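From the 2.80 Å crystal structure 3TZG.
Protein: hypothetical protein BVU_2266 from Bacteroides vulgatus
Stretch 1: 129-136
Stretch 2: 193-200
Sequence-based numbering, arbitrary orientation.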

ATOM      1  N   VAL A 129     -12.153   1.014  -6.674  1.00 43.68           N
ATOM      2  CA  VAL A 129     -13.461   0.438  -7.022  1.00 42.91           C
ATOM      3  C   VAL A 129     -13.394  -1.091  -6.872  1.00 45.33           C
ATOM      4  O   VAL A 129     -12.462  -1.722  -7.367  1.00 44.43           O
ATOM      5  CB  VAL A 129     -13.853   0.885  -8.448  1.00 46.17           C
ATOM      6  CG1 VAL A 129     -15.105   0.168  -8.939  1.00 47.10           C
ATOM      7  CG2 VAL A 129     -14.053   2.396  -8.492  1.00 45.56           C
ATOM      8  N   PHE A 130     -14.370  -1.663  -6.147  1.00 42.14           N
ATOM      9  CA  PHE A 130     -14.456  -3.095  -5.800  1.00 41.92           C
ATOM     10  C   PHE A 130     -15.654  -3.745  -6.436  1.00 49.38           C
ATOM     11  O   PHE A 130     -16.679  -3.077  -6.614  1.00 53.26           O
ATOM     12  CB  PHE A 130     -14.560  -3.265  -4.260  1.00 43.54           C
ATOM     13  CG  PHE A 130     -13.417  -2.659  -3.484  1.00 43.45           C
ATOM     14  CD1 PHE A 130     -13.359  -1.287  -3.252  1.00 46.95           C
ATOM     15  CD2 PHE A 130     -12.372  -3.449  -3.030  1.00 44.03           C
ATOM     16  CE1 PHE A 130     -12.255  -0.718  -2.616  1.00 47.11           C
ATOM     17  CE2 PHE A 130     -11.279  -2.882  -2.372  1.00 45.81           C
ATOM     18  CZ  PHE A 130     -11.233  -1.530  -2.155  1.00 44.44           C
ATOM     19  N   ASP A 131     -15.574  -5.038  -6.722  1.00 45.23           N
ATOM     20  CA  ASP A 131     -16.696  -5.770  -7.296  1.00 48.25           C
ATOM     21  C   ASP A 131     -17.657  -6.290  -6.174  1.00 55.23           C
ATOM     22  O   ASP A 131     -17.467  -5.975  -4.992  1.00 54.68           O
ATOM     23  CB  ASP A 131     -16.187  -6.934  -8.176  1.00 51.04           C
ATOM     24  CG  ASP A 131     -15.372  -8.011  -7.482  1.00 62.48           C
ATOM     25  OD1 ASP A 131     -15.455  -8.112  -6.233  1.00 63.05           O
ATOM     26  OD2 ASP A 131     -14.690  -8.788  -8.194  1.00 69.63           O
ATOM     27  N   GLN A 132     -18.675  -7.086  -6.560  1.00 54.71           N
ATOM     28  CA  GLN A 132     -19.665  -7.661  -5.647  1.00 57.12           C
ATOM     29  C   GLN A 132     -18.992  -8.491  -4.532  1.00 63.62           C
ATOM     30  O   GLN A 132     -19.415  -8.401  -3.386  1.00 65.55           O
ATOM     31  CB  GLN A 132     -20.649  -8.542  -6.426  1.00 60.49           C
ATOM     32  CG  GLN A 132     -21.431  -7.800  -7.499  1.00 81.68           C
ATOM     33  CD  GLN A 132     -22.889  -7.837  -7.191  1.00 95.70           C
ATOM     34  OE1 GLN A 132     -23.525  -8.904  -7.190  1.00 93.38           O
ATOM     35  NE2 GLN A 132     -23.462  -6.676  -6.927  1.00 78.62           N
ATOM     36  N   LEU A 133     -17.929  -9.258  -4.861  1.00 59.25           N
ATOM     37  CA  LEU A 133     -17.226 -10.124  -3.913  1.00 59.10           C
ATOM     38  C   LEU A 133     -16.217  -9.359  -3.023  1.00 61.41           C
ATOM     39  O   LEU A 133     -15.540  -9.988  -2.208  1.00 62.30           O
ATOM     40  CB  LEU A 133     -16.498 -11.248  -4.654  1.00 58.87           C
ATOM     41  CG  LEU A 133     -17.306 -12.523  -4.880  1.00 66.77           C
ATOM     42  CD1 LEU A 133     -18.331 -12.353  -6.008  1.00 69.73           C
ATOM     43  CD2 LEU A 133     -16.393 -13.662  -5.261  1.00 68.54           C
ATOM     44  N   GLY A 134     -16.148  -8.040  -3.157  1.00 54.28           N
ATOM     45  CA  GLY A 134     -15.245  -7.225  -2.362  1.00 52.21           C
ATOM     46  C   GLY A 134     -13.823  -7.131  -2.879  1.00 53.39           C
ATOM     47  O   GLY A 134     -12.967  -6.522  -2.225  1.00 51.47           O
ATOM     48  N   ARG A 135     -13.567  -7.719  -4.056  1.00 48.92           N
ATOM     49  CA  ARG A 135     -12.256  -7.715  -4.707  1.00 47.03           C
ATOM     50  C   ARG A 135     -11.970  -6.381  -5.350  1.00 49.42           C
ATOM     51  O   ARG A 135     -12.855  -5.833  -5.996  1.00 50.14           O
ATOM     52  CB  ARG A 135     -12.171  -8.829  -5.768  1.00 45.81           C
ATOM     53  CG  ARG A 135     -12.208 -10.219  -5.155  1.00 50.02           C
ATOM     54  CD  ARG A 135     -12.198 -11.289  -6.204  1.00 55.99           C
ATOM     55  NE  ARG A 135     -13.382 -11.235  -7.058  1.00 62.59           N
ATOM     56  CZ  ARG A 135     -13.710 -12.172  -7.936  1.00 81.47           C
ATOM     57  NH1 ARG A 135     -12.972 -13.269  -8.054  1.00 68.66           N
ATOM     58  NH2 ARG A 135     -14.797 -12.040  -8.679  1.00 80.16           N
ATOM     59  N   LEU A 136     -10.730  -5.856  -5.195  1.00 44.56           N
ATOM     60  CA  LEU A 136     -10.336  -4.578  -5.815  1.00 42.78           C
ATOM     61  C   LEU A 136     -10.185  -4.783  -7.330  1.00 45.79           C
ATOM     62  O   LEU A 136      -9.309  -5.541  -7.757  1.00 45.81           O
ATOM     63  CB  LEU A 136      -9.041  -4.046  -5.178  1.00 41.52           C
ATOM     64  CG  LEU A 136      -8.466  -2.775  -5.771  1.00 45.19           C
ATOM     65  CD1 LEU A 136      -9.437  -1.622  -5.616  1.00 47.40           C
ATOM     66  CD2 LEU A 136      -7.158  -2.449  -5.145  1.00 42.48           C
ATOM     67  N   GLN A 193     -11.070  -1.141   6.638  1.00 53.01           N
ATOM     68  CA  GLN A 193     -11.984  -2.197   7.094  1.00 53.20           C
ATOM     69  C   GLN A 193     -12.688  -2.819   5.850  1.00 55.03           C
ATOM     70  O   GLN A 193     -13.910  -2.924   5.781  1.00 56.38           O
ATOM     71  CB  GLN A 193     -12.960  -1.602   8.111  1.00 56.10           C
ATOM     72  CG  GLN A 193     -13.583  -2.550   9.099  1.00 81.03           C
ATOM     73  CD  GLN A 193     -14.539  -1.786  10.010  1.00107.57           C
ATOM     74  OE1 GLN A 193     -15.401  -0.993   9.568  1.00 97.63           O
ATOM     75  NE2 GLN A 193     -14.405  -2.000  11.314  1.00103.57           N
ATOM     76  N   LEU A 194     -11.869  -3.240   4.875  1.00 48.55           N
ATOM     77  CA  LEU A 194     -12.251  -3.866   3.616  1.00 46.98           C
ATOM     78  C   LEU A 194     -12.987  -5.193   3.820  1.00 55.73           C
ATOM     79  O   LEU A 194     -12.573  -6.039   4.619  1.00 56.25           O
ATOM     80  CB  LEU A 194     -11.002  -4.105   2.770  1.00 44.77           C
ATOM     81  CG  LEU A 194     -10.451  -2.972   1.906  1.00 47.81           C
ATOM     82  CD1 LEU A 194     -10.288  -1.656   2.658  1.00 46.42           C
ATOM     83  CD2 LEU A 194      -9.145  -3.404   1.272  1.00 51.57           C
ATOM     84  N   ARG A 195     -14.076  -5.359   3.054  1.00 54.92           N
ATOM     85  CA  ARG A 195     -14.982  -6.504   3.026  1.00 55.84           C
ATOM     86  C   ARG A 195     -14.223  -7.822   2.638  1.00 59.95           C
ATOM     87  O   ARG A 195     -14.517  -8.869   3.220  1.00 61.77           O
ATOM     88  CB  ARG A 195     -16.125  -6.181   2.031  1.00 54.69           C
ATOM     89  CG  ARG A 195     -17.216  -7.229   1.853  1.00 74.15           C
ATOM     90  CD  ARG A 195     -18.414  -6.711   1.056  1.00 96.80           C
ATOM     91  NE  ARG A 195     -19.523  -6.272   1.907  1.00114.29           N
ATOM     92  CZ  ARG A 195     -19.753  -5.011   2.261  1.00128.79           C
ATOM     93  NH1 ARG A 195     -18.963  -4.038   1.829  1.00116.59           N
ATOM     94  NH2 ARG A 195     -20.780  -4.712   3.040  1.00115.25           N
ATOM     95  N   ASN A 196     -13.235  -7.766   1.699  1.00 53.93           N
ATOM     96  CA  ASN A 196     -12.499  -8.962   1.244  1.00 52.19           C
ATOM     97  C   ASN A 196     -10.994  -8.780   1.396  1.00 53.89           C
ATOM     98  O   ASN A 196     -10.349  -8.126   0.598  1.00 50.90           O
ATOM     99  CB  ASN A 196     -12.850  -9.279  -0.214  1.00 48.24           C
ATOM    100  CG  ASN A 196     -12.303 -10.563  -0.791  1.00 67.50           C
ATOM    101  OD1 ASN A 196     -11.173 -10.986  -0.541  1.00 59.82           O
ATOM    102  ND2 ASN A 196     -13.070 -11.163  -1.668  1.00 64.21           N
ATOM    103  N   ARG A 197     -10.440  -9.448   2.389  1.00 54.30           N
ATOM    104  CA  ARG A 197      -9.025  -9.440   2.753  1.00 54.44           C
ATOM    105  C   ARG A 197      -8.406 -10.866   2.457  1.00 59.55           C
ATOM    106  O   ARG A 197      -7.408 -11.271   3.061  1.00 62.72           O
ATOM    107  CB  ARG A 197      -8.981  -9.051   4.253  1.00 59.36           C
ATOM    108  CG  ARG A 197      -7.650  -8.557   4.788  1.00 76.26           C
ATOM    109  CD  ARG A 197      -7.730  -8.056   6.237  1.00 83.55           C
ATOM    110  NE  ARG A 197      -8.238  -9.044   7.199  1.00 77.95           N
ATOM    111  CZ  ARG A 197      -7.540 -10.081   7.667  1.00 90.83           C
ATOM    112  NH1 ARG A 197      -6.311 -10.326   7.213  1.00 90.07           N
ATOM    113  NH2 ARG A 197      -8.079 -10.905   8.562  1.00 56.53           N
ATOM    114  N   THR A 198      -8.961 -11.558   1.442  1.00 52.76           N
ATOM    115  CA  THR A 198      -8.691 -12.933   1.066  1.00 52.02           C
ATOM    116  C   THR A 198      -8.174 -13.124  -0.375  1.00 53.68           C
ATOM    117  O   THR A 198      -7.413 -14.058  -0.607  1.00 53.42           O
ATOM    118  CB  THR A 198     -10.043 -13.653   1.243  1.00 59.89           C
ATOM    119  OG1 THR A 198     -10.044 -14.165   2.561  1.00 67.08           O
ATOM    120  CG2 THR A 198     -10.315 -14.774   0.249  1.00 52.41           C
ATOM    121  N   ALA A 199      -8.655 -12.345  -1.344  1.00 49.17           N
ATOM    122  CA  ALA A 199      -8.292 -12.543  -2.758  1.00 47.57           C
ATOM    123  C   ALA A 199      -6.952 -11.909  -3.123  1.00 48.20           C
ATOM    124  O   ALA A 199      -6.605 -10.880  -2.557  1.00 48.28           O
ATOM    125  CB  ALA A 199      -9.375 -11.946  -3.645  1.00 48.48           C
ATOM    126  N   LEU A 200      -6.232 -12.498  -4.107  1.00 41.74           N
ATOM    127  CA  LEU A 200      -4.978 -11.970  -4.662  1.00 39.40           C
ATOM    128  C   LEU A 200      -5.071 -11.883  -6.189  1.00 44.56           C
ATOM    129  O   LEU A 200      -5.485 -12.872  -6.806  1.00 48.04           O
ATOM    130  CB  LEU A 200      -3.756 -12.801  -4.262  1.00 39.05           C
ATOM    131  CG  LEU A 200      -3.293 -12.687  -2.811  1.00 41.27           C
ATOM    132  CD1 LEU A 200      -2.231 -13.749  -2.474  1.00 39.16           C
ATOM    133  CD2 LEU A 200      -2.856 -11.275  -2.493  1.00 38.48           C
TER

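The contact centres on Asn-196, whose side chain joins two loops. With chi1 at -173° (t), its amide reaches stretch 1, where ND2 donates a nearly straight hydrogen bond to the backbone O of Leu-133 (2.8 Å, 174°). The other end of the same amide serves its own loop: OD1 of Asn-196 accepts hydrogen bonds from N of Thr-198 and N of Ala-199, both at 3.0 Å. Asparagine suits this place because one short, planar group offers both a donor and an acceptor.

Leu-133 lies in a type I turn from Asp-131 to Gly-134, closed by N of Gly-134 bonding to O of Asp-131 (3.1 Å). Gly-134 has a positive phi (83°), and a CB here would jam against the preceding carbonyl O and lie 2.9 Å from CB of Asn-196, so glycine fits on both counts.

Asp-131, chi1 p, braces the turn: its OD1 accepts from N of Arg-135 (2.9 Å), while its OD2 forms a salt bridge with NE of Arg-135 (3.0 Å). Arg-135 is m, t, m through chi3, the bend at chi3 accompanying that bridge while CG lies 3.6 Å from CB of Ala-199; arginine suits the place, having both a charged end and a long aliphatic stem. Earlier in both stretches, Phe-130 (chi1 m) and Leu-194 (chi1 m, chi2 p) each point CA-to-CB toward the other stretch, and CE2 of Phe-130 lies 4.3 Å from CD2 of Leu-194, an oblique apolar contact suited to two bulky hydrocarbon side chains.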